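Local coordinates for protein putative archaeal ammonia monooxygenase subunit B (Candidatus Nitrosocaldus yellowstonii, PDB 4O65) that binds copper in the cupredoxin domain of a membrane-associated B subunit, probably of an archaeal ammonia monooxygenase that oxidises ammonia, at residues E17-K27 with S118-T129; R65-A76 with V102-Y113. All blocks are in the same frame, centred on the assembly; numbering follows the deposited sequence.

Contact 1: residues E17-K27 with S118-T129. With CU (copper (II) ion), chain B.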
loop_
_atom_site.group_PDB
_atom_site.type_symbol
_atom_site.label_atom_id
_atom_site.label_comp_id
_atom_site.label_asym_id
_atom_site.label_seq_id
_atom_site.Cartn_x
_atom_site.Cartn_y
_atom_site.Cartn_z
ATOM N N GLU A 17 -14.276 -0.356 1.522
ATOM C CA GLU A 17 -12.943 -0.203 0.884
ATOM C C GLU A 17 -13.086 0.683 -0.382
ATOM O O GLU A 17 -14.035 0.486 -1.185
ATOM C CB GLU A 17 -12.443 -1.569 0.549
ATOM C CG GLU A 17 -11.069 -1.571 -0.117
ATOM C CD GLU A 17 -10.720 -2.949 -0.610
ATOM O OE1 GLU A 17 -9.673 -3.483 -0.209
ATOM O OE2 GLU A 17 -11.487 -3.510 -1.425
ATOM N N THR A 18 -12.184 1.692 -0.567
ATOM C CA THR A 18 -12.278 2.540 -1.740
ATOM C C THR A 18 -10.869 2.662 -2.281
ATOM O O THR A 18 -9.962 2.785 -1.469
ATOM C CB THR A 18 -12.748 3.967 -1.384
ATOM O OG1 THR A 18 -14.072 3.878 -0.853
ATOM C CG2 THR A 18 -12.739 4.822 -2.632
ATOM N N PHE A 19 -10.717 2.644 -3.609
ATOM C CA PHE A 19 -9.410 2.803 -4.225
ATOM C C PHE A 19 -9.451 4.133 -4.947
ATOM O O PHE A 19 -10.440 4.449 -5.672
ATOM C CB PHE A 19 -9.160 1.693 -5.255
ATOM C CG PHE A 19 -8.992 0.331 -4.633
ATOM C CD1 PHE A 19 -10.107 -0.418 -4.261
ATOM C CD2 PHE A 19 -7.715 -0.182 -4.424
ATOM C CE1 PHE A 19 -9.952 -1.671 -3.680
ATOM C CE2 PHE A 19 -7.541 -1.449 -3.819
ATOM C CZ PHE A 19 -8.680 -2.184 -3.465
ATOM N N SER A 20 -8.358 4.901 -4.837
ATOM C CA SER A 20 -8.384 6.265 -5.448
ATOM C C SER A 20 -8.247 6.245 -6.976
ATOM O O SER A 20 -8.500 7.259 -7.628
ATOM C CB SER A 20 -7.251 7.132 -4.870
ATOM O OG SER A 20 -5.977 6.521 -5.154
ATOM N N ALA A 21 -7.727 5.164 -7.542
ATOM C CA ALA A 21 -7.519 5.122 -8.997
ATOM C C ALA A 21 -7.478 3.688 -9.465
ATOM O O ALA A 21 -7.124 2.791 -8.689
ATOM C CB ALA A 21 -6.150 5.768 -9.347
ATOM N N THR A 22 -7.750 3.489 -10.763
ATOM C CA THR A 22 -7.585 2.157 -11.327
ATOM C C THR A 22 -6.523 2.151 -12.428
ATOM O O THR A 22 -6.252 1.100 -12.988
ATOM C CB THR A 22 -8.885 1.643 -11.959
ATOM O OG1 THR A 22 -9.300 2.587 -12.956
ATOM C CG2 THR A 22 -9.959 1.422 -10.869
ATOM N N ARG A 23 -5.924 3.304 -12.725
ATOM C CA ARG A 23 -4.853 3.343 -13.729
ATOM C C ARG A 23 -3.761 4.231 -13.170
ATOM O O ARG A 23 -4.058 5.363 -12.764
ATOM C CB ARG A 23 -5.369 3.925 -15.091
ATOM C CG ARG A 23 -6.496 3.098 -15.721
ATOM C CD ARG A 23 -6.626 3.322 -17.231
ATOM N NE ARG A 23 -5.350 2.996 -17.907
ATOM C CZ ARG A 23 -5.064 1.845 -18.538
ATOM N NH1 ARG A 23 -5.964 0.857 -18.640
ATOM N NH2 ARG A 23 -3.856 1.678 -19.080
ATOM N N LEU A 24 -2.526 3.738 -13.167
ATOM C CA LEU A 24 -1.411 4.507 -12.613
ATOM C C LEU A 24 -0.231 4.329 -13.529
ATOM O O LEU A 24 -0.277 3.489 -14.414
ATOM C CB LEU A 24 -1.048 3.914 -11.261
ATOM C CG LEU A 24 -2.139 3.995 -10.169
ATOM C CD1 LEU A 24 -1.556 3.283 -8.933
ATOM C CD2 LEU A 24 -2.384 5.442 -9.858
ATOM N N ILE A 25 0.844 5.068 -13.266
ATOM C CA ILE A 25 2.140 4.780 -13.910
ATOM C C ILE A 25 3.146 4.415 -12.821
ATOM O O ILE A 25 2.876 4.609 -11.611
ATOM C CB ILE A 25 2.656 5.947 -14.799
ATOM C CG1 ILE A 25 2.986 7.145 -13.914
ATOM C CG2 ILE A 25 1.591 6.313 -15.848
ATOM C CD1 ILE A 25 3.497 8.393 -14.684
ATOM N N THR A 26 4.302 3.885 -13.204
ATOM C CA THR A 26 5.293 3.506 -12.157
ATOM C C THR A 26 5.981 4.716 -11.567
ATOM O O THR A 26 5.969 5.809 -12.177
ATOM C CB THR A 26 6.372 2.576 -12.725
ATOM O OG1 THR A 26 7.014 3.256 -13.801
ATOM C CG2 THR A 26 5.754 1.266 -13.301
ATOM N N LYS A 27 6.625 4.548 -10.416
ATOM C CA LYS A 27 7.405 5.639 -9.815
ATOM C C LYS A 27 8.499 6.087 -10.793
ATOM O O LYS A 27 8.702 7.298 -11.018
ATOM C CB LYS A 27 8.071 5.175 -8.502
ATOM C CG LYS A 27 8.647 6.349 -7.719
ATOM C CD LYS A 27 9.621 5.973 -6.585
ATOM C CE LYS A 27 9.061 5.139 -5.450
ATOM N NZ LYS A 27 10.143 5.048 -4.384
ATOM N N SER A 118 3.115 3.543 -3.561
ATOM C CA SER A 118 3.683 3.857 -4.863
ATOM C C SER A 118 3.725 2.573 -5.713
ATOM O O SER A 118 4.201 1.512 -5.242
ATOM C CB SER A 118 5.126 4.343 -4.670
ATOM O OG SER A 118 5.685 4.491 -5.958
ATOM N N ALA A 119 3.179 2.620 -6.925
ATOM C CA ALA A 119 3.357 1.497 -7.861
ATOM C C ALA A 119 4.781 1.511 -8.389
ATOM O O ALA A 119 5.238 2.532 -8.963
ATOM C CB ALA A 119 2.395 1.660 -9.039
ATOM N N LEU A 120 5.479 0.379 -8.268
ATOM C CA LEU A 120 6.894 0.314 -8.751
ATOM C C LEU A 120 7.070 -0.339 -10.122
ATOM O O LEU A 120 7.989 0.035 -10.916
ATOM C CB LEU A 120 7.759 -0.429 -7.719
ATOM C CG LEU A 120 7.806 0.118 -6.310
ATOM C CD1 LEU A 120 8.697 -0.762 -5.423
ATOM C CD2 LEU A 120 8.336 1.555 -6.314
ATOM N N GLU A 121 6.205 -1.300 -10.457
ATOM C CA GLU A 121 6.446 -2.098 -11.662
ATOM C C GLU A 121 5.185 -2.240 -12.470
ATOM O O GLU A 121 4.050 -2.319 -11.881
ATOM C CB GLU A 121 7.022 -3.500 -11.268
ATOM C CG GLU A 121 8.125 -3.431 -10.220
ATOM C CD GLU A 121 9.404 -2.752 -10.727
ATOM O OE1 GLU A 121 9.561 -2.632 -11.954
ATOM O OE2 GLU A 121 10.252 -2.351 -9.893
ATOM N N PRO A 122 5.326 -2.246 -13.800
ATOM C CA PRO A 122 4.168 -2.291 -14.662
ATOM C C PRO A 122 3.444 -3.652 -14.547
ATOM O O PRO A 122 4.079 -4.672 -14.208
ATOM C CB PRO A 122 4.760 -2.071 -16.068
ATOM C CG PRO A 122 6.069 -2.712 -15.977
ATOM C CD PRO A 122 6.576 -2.277 -14.603
ATOM N N GLY A 123 2.137 -3.621 -14.763
ATOM C CA GLY A 123 1.358 -4.836 -14.740
ATOM C C GLY A 123 -0.097 -4.542 -14.441
ATOM O O GLY A 123 -0.488 -3.397 -14.209
ATOM N N THR A 124 -0.882 -5.608 -14.441
ATOM C CA THR A 124 -2.311 -5.511 -14.134
ATOM C C THR A 124 -2.475 -6.274 -12.851
ATOM O O THR A 124 -2.089 -7.441 -12.761
ATOM C CB THR A 124 -3.179 -6.094 -15.264
ATOM O OG1 THR A 124 -3.186 -5.179 -16.355
ATOM C CG2 THR A 124 -4.625 -6.278 -14.767
ATOM N N TYR A 125 -2.981 -5.599 -11.817
ATOM C CA TYR A 125 -2.980 -6.162 -10.455
ATOM C C TYR A 125 -4.413 -6.257 -9.952
ATOM O O TYR A 125 -5.201 -5.345 -10.159
ATOM C CB TYR A 125 -2.183 -5.263 -9.467
ATOM C CG TYR A 125 -0.731 -5.068 -9.850
ATOM C CD1 TYR A 125 0.240 -5.989 -9.416
ATOM C CD2 TYR A 125 -0.324 -3.975 -10.631
ATOM C CE1 TYR A 125 1.578 -5.837 -9.760
ATOM C CE2 TYR A 125 1.014 -3.844 -11.000
ATOM C CZ TYR A 125 1.947 -4.756 -10.553
ATOM O OH TYR A 125 3.277 -4.649 -10.903
ATOM N N HIS A 126 -4.765 -7.354 -9.297
ATOM C CA HIS A 126 -6.046 -7.389 -8.625
ATOM C C HIS A 126 -5.696 -7.175 -7.168
ATOM O O HIS A 126 -5.092 -8.021 -6.517
ATOM C CB HIS A 126 -6.753 -8.733 -8.850
ATOM C CG HIS A 126 -8.254 -8.644 -8.646
ATOM N ND1 HIS A 126 -8.911 -9.249 -7.596
ATOM C CD2 HIS A 126 -9.240 -7.941 -9.379
ATOM C CE1 HIS A 126 -10.243 -8.961 -7.691
ATOM N NE2 HIS A 126 -10.427 -8.148 -8.761
ATOM N N ALA A 127 -5.941 -5.976 -6.666
ATOM C CA ALA A 127 -5.430 -5.573 -5.356
ATOM C C ALA A 127 -6.527 -5.608 -4.311
ATOM O O ALA A 127 -7.682 -5.232 -4.614
ATOM C CB ALA A 127 -4.934 -4.126 -5.460
ATOM N N HIS A 128 -6.135 -5.971 -3.081
ATOM C CA HIS A 128 -7.068 -6.080 -1.948
ATOM C C HIS A 128 -6.406 -5.513 -0.752
ATOM O O HIS A 128 -5.197 -5.738 -0.500
ATOM C CB HIS A 128 -7.316 -7.544 -1.572
ATOM C CG HIS A 128 -7.905 -8.394 -2.675
ATOM N ND1 HIS A 128 -9.169 -8.929 -2.597
ATOM C CD2 HIS A 128 -7.316 -8.930 -3.855
ATOM C CE1 HIS A 128 -9.401 -9.705 -3.710
ATOM N NE2 HIS A 128 -8.266 -9.710 -4.460
ATOM N N THR A 129 -7.196 -4.852 0.077
ATOM C CA THR A 129 -6.704 -4.608 1.449
ATOM C C THR A 129 -6.467 -5.960 2.132
ATOM O O THR A 129 -7.340 -6.839 2.101
ATOM C CB THR A 129 -7.755 -3.845 2.284
ATOM O OG1 THR A 129 -7.991 -2.576 1.659
ATOM C CG2 THR A 129 -7.216 -3.596 3.693
HETATM CU CU CU B . -8.059 -10.357 -6.330
HETATM O O HOH W 1 -6.922 -12.102 -6.267
#
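E17 reaches across to T129 with its chain extended. CB carries CG anti to the backbone N (chi1 -180°), aiming the chain across; CG passes 3.7 Å from T129 OG1, CD 3.6 Å from the same atom, and at the tip OE1 takes two bonds from one residue. T129 OG1 donates to OE1 over 2.7 Å, on the anti lone pair, and T129 N meets the same oxygen at 2.8 Å, nearly along its C-O axis. Beside it F19 CZ lies 3.4 Å from A127 O, with H128 CA at the ring edge.

At the far end K27 N donates to A119 O (2.8 Å), T26 CA adds a C-H...O contact to that oxygen, and T26 CG2 packs against the loop at 120-122, 3.5 Å from L120 O. T26 OG1 bonds E151 O and, as N-cap of the helix starting at K27, E29 N. K27 runs alongside L120, CE 3.8 Å from CD2, toward salt bridges with E92 and D47.

On strand 123-133, H126 ND1 and H128 NE2 bind copper with a water, while H128 ND1 bonds G141 O. The doubly gripped carboxylate oxygen, bonded to the residue after H128, would fix the backbone beside this copper ligand.

Contact 2: residues R65-A76 with V102-Y113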
loop_
_atom_site.group_PDB
_atom_site.type_symbol
_atom_site.label_atom_id
_atom_site.label_comp_id
_atom_site.label_asym_id
_atom_site.label_seq_id
_atom_site.Cartn_x
_atom_site.Cartn_y
_atom_site.Cartn_z
ATOM N N ARG A 65 -12.730 0.822 6.564
ATOM C CA ARG A 65 -12.898 0.819 7.994
ATOM C C ARG A 65 -12.755 -0.640 8.410
ATOM O O ARG A 65 -13.202 -1.522 7.675
ATOM C CB ARG A 65 -14.352 1.253 8.394
ATOM C CG ARG A 65 -14.816 2.655 8.027
ATOM C CD ARG A 65 -16.267 2.907 8.621
ATOM N NE ARG A 65 -17.176 1.866 8.067
ATOM C CZ ARG A 65 -18.118 1.179 8.736
ATOM N NH1 ARG A 65 -18.381 1.411 10.030
ATOM N NH2 ARG A 65 -18.847 0.268 8.096
ATOM N N LEU A 66 -12.071 -0.868 9.532
ATOM C CA LEU A 66 -11.923 -2.232 10.103
ATOM C C LEU A 66 -12.944 -2.316 11.217
ATOM O O LEU A 66 -12.998 -1.435 12.102
ATOM C CB LEU A 66 -10.533 -2.411 10.674
ATOM C CG LEU A 66 -9.437 -2.071 9.677
ATOM C CD1 LEU A 66 -8.051 -2.150 10.350
ATOM C CD2 LEU A 66 -9.462 -3.036 8.471
ATOM N N VAL A 67 -13.807 -3.319 11.123
ATOM C CA VAL A 67 -14.939 -3.400 12.062
ATOM C C VAL A 67 -14.881 -4.697 12.840
ATOM O O VAL A 67 -15.004 -5.819 12.283
ATOM C CB VAL A 67 -16.269 -3.264 11.308
ATOM C CG1 VAL A 67 -17.444 -3.398 12.312
ATOM C CG2 VAL A 67 -16.296 -1.955 10.538
ATOM N N SER A 68 -14.679 -4.576 14.149
ATOM C CA SER A 68 -14.490 -5.774 15.003
ATOM C C SER A 68 -15.802 -6.444 15.359
ATOM O O SER A 68 -16.766 -5.766 15.705
ATOM C CB SER A 68 -13.770 -5.373 16.310
ATOM O OG SER A 68 -13.785 -6.428 17.278
ATOM N N GLN A 69 -15.829 -7.778 15.262
ATOM C CA GLN A 69 -16.960 -8.596 15.661
ATOM C C GLN A 69 -16.668 -9.450 16.879
ATOM O O GLN A 69 -17.472 -10.328 17.253
ATOM C CB GLN A 69 -17.392 -9.446 14.469
ATOM C CG GLN A 69 -17.720 -8.504 13.293
ATOM C CD GLN A 69 -18.422 -9.173 12.140
ATOM O OE1 GLN A 69 -17.872 -10.089 11.483
ATOM N NE2 GLN A 69 -19.651 -8.717 11.869
ATOM N N VAL A 70 -15.566 -9.167 17.558
ATOM C CA VAL A 70 -15.195 -9.967 18.749
ATOM C C VAL A 70 -15.288 -9.099 20.020
ATOM O O VAL A 70 -15.339 -7.872 19.959
ATOM C CB VAL A 70 -13.762 -10.566 18.667
ATOM C CG1 VAL A 70 -13.582 -11.435 17.414
ATOM C CG2 VAL A 70 -12.747 -9.463 18.636
ATOM N N LYS A 71 -15.270 -9.746 21.169
ATOM C CA LYS A 71 -15.507 -9.019 22.410
ATOM C C LYS A 71 -14.284 -8.298 22.928
ATOM O O LYS A 71 -14.399 -7.294 23.615
ATOM C CB LYS A 71 -16.120 -9.968 23.433
ATOM C CG LYS A 71 -17.435 -10.487 22.894
ATOM C CD LYS A 71 -18.011 -11.585 23.775
ATOM C CE LYS A 71 -19.443 -11.852 23.355
ATOM N NZ LYS A 71 -20.134 -12.738 24.339
ATOM N N GLN A 72 -13.098 -8.720 22.529
ATOM C CA GLN A 72 -11.938 -8.170 23.161
ATOM C C GLN A 72 -11.116 -7.434 22.140
ATOM O O GLN A 72 -11.306 -7.655 20.929
ATOM C CB GLN A 72 -11.119 -9.279 23.807
ATOM C CG GLN A 72 -10.492 -10.193 22.767
ATOM C CD GLN A 72 -9.950 -11.432 23.414
ATOM O OE1 GLN A 72 -10.654 -12.431 23.506
ATOM N NE2 GLN A 72 -8.730 -11.339 23.958
ATOM N N ASP A 73 -10.213 -6.586 22.622
ATOM C CA ASP A 73 -9.236 -5.914 21.761
ATOM C C ASP A 73 -8.325 -6.912 21.045
ATOM O O ASP A 73 -7.951 -7.962 21.604
ATOM C CB ASP A 73 -8.354 -4.966 22.566
ATOM C CG ASP A 73 -9.142 -3.805 23.173
ATOM O OD1 ASP A 73 -10.375 -3.663 22.948
ATOM O OD2 ASP A 73 -8.491 -3.013 23.894
ATOM N N LEU A 74 -8.050 -6.595 19.788
ATOM C CA LEU A 74 -7.110 -7.367 18.961
ATOM C C LEU A 74 -5.989 -6.510 18.479
ATOM O O LEU A 74 -6.167 -5.286 18.273
ATOM C CB LEU A 74 -7.833 -7.902 17.700
ATOM C CG LEU A 74 -8.947 -8.910 17.975
ATOM C CD1 LEU A 74 -9.714 -9.226 16.699
ATOM C CD2 LEU A 74 -8.370 -10.222 18.526
ATOM N N ASN A 75 -4.852 -7.152 18.218
ATOM C CA ASN A 75 -3.703 -6.488 17.575
ATOM C C ASN A 75 -3.649 -6.900 16.106
ATOM O O ASN A 75 -3.928 -8.049 15.796
ATOM C CB ASN A 75 -2.375 -6.893 18.217
ATOM C CG ASN A 75 -2.272 -6.349 19.604
ATOM O OD1 ASN A 75 -2.840 -5.309 19.869
ATOM N ND2 ASN A 75 -1.645 -7.091 20.510
ATOM N N ALA A 76 -3.330 -5.940 15.254
ATOM C CA ALA A 76 -3.357 -6.171 13.809
ATOM C C ALA A 76 -2.367 -5.306 13.045
ATOM O O ALA A 76 -1.885 -4.275 13.540
ATOM C CB ALA A 76 -4.778 -5.935 13.301
ATOM N N VAL A 102 2.124 -2.431 14.352
ATOM C CA VAL A 102 0.926 -3.150 14.832
ATOM C C VAL A 102 0.036 -2.113 15.531
ATOM O O VAL A 102 0.540 -1.167 16.190
ATOM C CB VAL A 102 1.368 -4.257 15.798
ATOM C CG1 VAL A 102 0.207 -4.957 16.423
ATOM C CG2 VAL A 102 2.286 -5.259 15.094
ATOM N N PHE A 103 -1.279 -2.238 15.398
ATOM C CA PHE A 103 -2.184 -1.338 16.127
ATOM C C PHE A 103 -3.305 -2.113 16.793
ATOM O O PHE A 103 -3.505 -3.322 16.506
ATOM C CB PHE A 103 -2.735 -0.261 15.202
ATOM C CG PHE A 103 -3.411 -0.826 13.979
ATOM C CD1 PHE A 103 -4.772 -1.180 14.034
ATOM C CD2 PHE A 103 -2.700 -1.021 12.796
ATOM C CE1 PHE A 103 -5.402 -1.740 12.924
ATOM C CE2 PHE A 103 -3.342 -1.590 11.663
ATOM C CZ PHE A 103 -4.708 -1.912 11.746
ATOM N N THR A 104 -4.077 -1.440 17.656
ATOM C CA THR A 104 -5.168 -2.108 18.351
ATOM C C THR A 104 -6.497 -1.888 17.663
ATOM O O THR A 104 -6.830 -0.751 17.274
ATOM C CB THR A 104 -5.308 -1.589 19.803
ATOM O OG1 THR A 104 -4.079 -1.868 20.471
ATOM C CG2 THR A 104 -6.457 -2.291 20.547
ATOM N N ILE A 105 -7.276 -2.962 17.575
ATOM C CA ILE A 105 -8.638 -2.831 17.136
ATOM C C ILE A 105 -9.538 -3.089 18.331
ATOM O O ILE A 105 -9.548 -4.195 18.869
ATOM C CB ILE A 105 -8.987 -3.822 15.998
ATOM C CG1 ILE A 105 -8.042 -3.575 14.823
ATOM C CG2 ILE A 105 -10.442 -3.593 15.562
ATOM C CD1 ILE A 105 -8.196 -4.587 13.709
ATOM N N PRO A 106 -10.245 -2.045 18.802
ATOM C CA PRO A 106 -10.983 -2.257 20.049
ATOM C C PRO A 106 -12.093 -3.261 19.853
ATOM O O PRO A 106 -12.730 -3.293 18.813
ATOM C CB PRO A 106 -11.620 -0.879 20.370
ATOM C CG PRO A 106 -11.058 0.082 19.380
ATOM C CD PRO A 106 -10.314 -0.655 18.300
ATOM N N GLY A 107 -12.349 -4.034 20.883
ATOM C CA GLY A 107 -13.464 -4.975 20.887
ATOM C C GLY A 107 -14.803 -4.371 20.499
ATOM O O GLY A 107 -15.273 -3.424 21.127
ATOM N N GLY A 108 -15.411 -4.889 19.430
ATOM C CA GLY A 108 -16.690 -4.409 18.955
ATOM C C GLY A 108 -16.645 -3.012 18.339
ATOM O O GLY A 108 -17.700 -2.440 18.053
ATOM N N GLY A 109 -15.442 -2.471 18.154
ATOM C CA GLY A 109 -15.258 -1.083 17.700
ATOM C C GLY A 109 -14.806 -1.046 16.243
ATOM O O GLY A 109 -14.922 -2.044 15.513
ATOM N N GLU A 110 -14.378 0.139 15.812
ATOM C CA GLU A 110 -14.171 0.441 14.374
ATOM C C GLU A 110 -12.850 1.186 14.314
ATOM O O GLU A 110 -12.608 2.078 15.154
ATOM C CB GLU A 110 -15.272 1.412 13.860
ATOM C CG GLU A 110 -16.438 0.891 12.985
ATOM C CD GLU A 110 -17.790 0.716 13.706
ATOM O OE1 GLU A 110 -17.792 0.184 14.837
ATOM O OE2 GLU A 110 -18.879 1.076 13.159
ATOM N N VAL A 111 -12.032 0.896 13.290
ATOM C CA VAL A 111 -10.773 1.622 13.095
ATOM C C VAL A 111 -10.792 2.058 11.598
ATOM O O VAL A 111 -10.690 1.190 10.699
ATOM C CB VAL A 111 -9.544 0.714 13.405
ATOM C CG1 VAL A 111 -8.226 1.415 13.046
ATOM C CG2 VAL A 111 -9.517 0.394 14.910
ATOM N N PRO A 112 -10.891 3.382 11.325
ATOM C CA PRO A 112 -10.711 3.807 9.912
ATOM C C PRO A 112 -9.281 3.595 9.509
ATOM O O PRO A 112 -8.356 3.714 10.361
ATOM C CB PRO A 112 -11.059 5.332 9.910
ATOM C CG PRO A 112 -11.130 5.720 11.351
ATOM C CD PRO A 112 -11.335 4.484 12.213
ATOM N N TYR A 113 -9.055 3.232 8.240
ATOM C CA TYR A 113 -7.646 3.055 7.786
ATOM C C TYR A 113 -7.423 3.782 6.471
ATOM O O TYR A 113 -8.380 4.025 5.697
ATOM C CB TYR A 113 -7.296 1.540 7.658
ATOM C CG TYR A 113 -7.921 0.853 6.461
ATOM C CD1 TYR A 113 -7.247 0.796 5.232
ATOM C CD2 TYR A 113 -9.136 0.143 6.598
ATOM C CE1 TYR A 113 -7.846 0.172 4.109
ATOM C CE2 TYR A 113 -9.706 -0.507 5.524
ATOM C CZ TYR A 113 -9.050 -0.517 4.299
ATOM O OH TYR A 113 -9.651 -1.164 3.267
HETATM O O HOH W 2 -11.339 -6.421 18.352
HETATM O O HOH W 3 -1.187 -2.644 19.210
#
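The F103 ring has A76 O over one face, 3.4 Å above its plane and offset toward the rim, while L66 CD1 sits at its edge, 3.6 Å from CZ. L66 crosses the ring at about a right angle and does the same to Y113, whose CD2 lies 3.7 Å from L66 CD2. The R65 guanidinium has V67 CG2 over one face and E110 OE2 at its edge, a salt bridge of 3.2 Å from NH1 with the two planes 63° apart; NH2 turns to E15 and D16.

Two antiparallel strand pairings, 65-68 with 110-113 and 74-76 with 103-105, belong to the two sheets of the cupredoxin beta sandwich. L66, A76, F103 and I105 meet between them: I105 CD1 lies 3.7 Å from A76 CB, and L131 joins from strand 123-133.

Between the pairings, the type II turn P106-G109 nests against the 69-73 loop. D73 OD1 accepts G107 N (2.9 Å), met on the anti side and 21° out of the carboxylate plane. S68 OG, anti to its own N (chi1 169°), points into the turn, accepting G108 N (3.1 Å) and, in an ST turn, V70 N. The hydroxyl donates to a water that bonds Q72 O and I105 O in turn. A second water links N75 OD1 to T104 OG1 on the outward side.

How the contacts relate
Contact 2 is nested inside the chain loop closed by contact 1, and their centres lie about 26 Å apart, on opposite sides of the chain's centre. Even so they meet at one point: Y113 OH of contact 2 lies 2.7 Å from T129 OG1 of contact 1, a probable hydrogen bond, and 3.7 Å from E17 CG. Both use strand 110-119; strands 12-19 and 59-68 are neighbours in one sheet, 123-133 and 74-81 in the other. Copper belongs to contact 1 through H126 and H128; the Y113 side chain is about 8 Å from that of H128 and about 13 Å from the metal, too far to bind it, on the side of H128 away from copper.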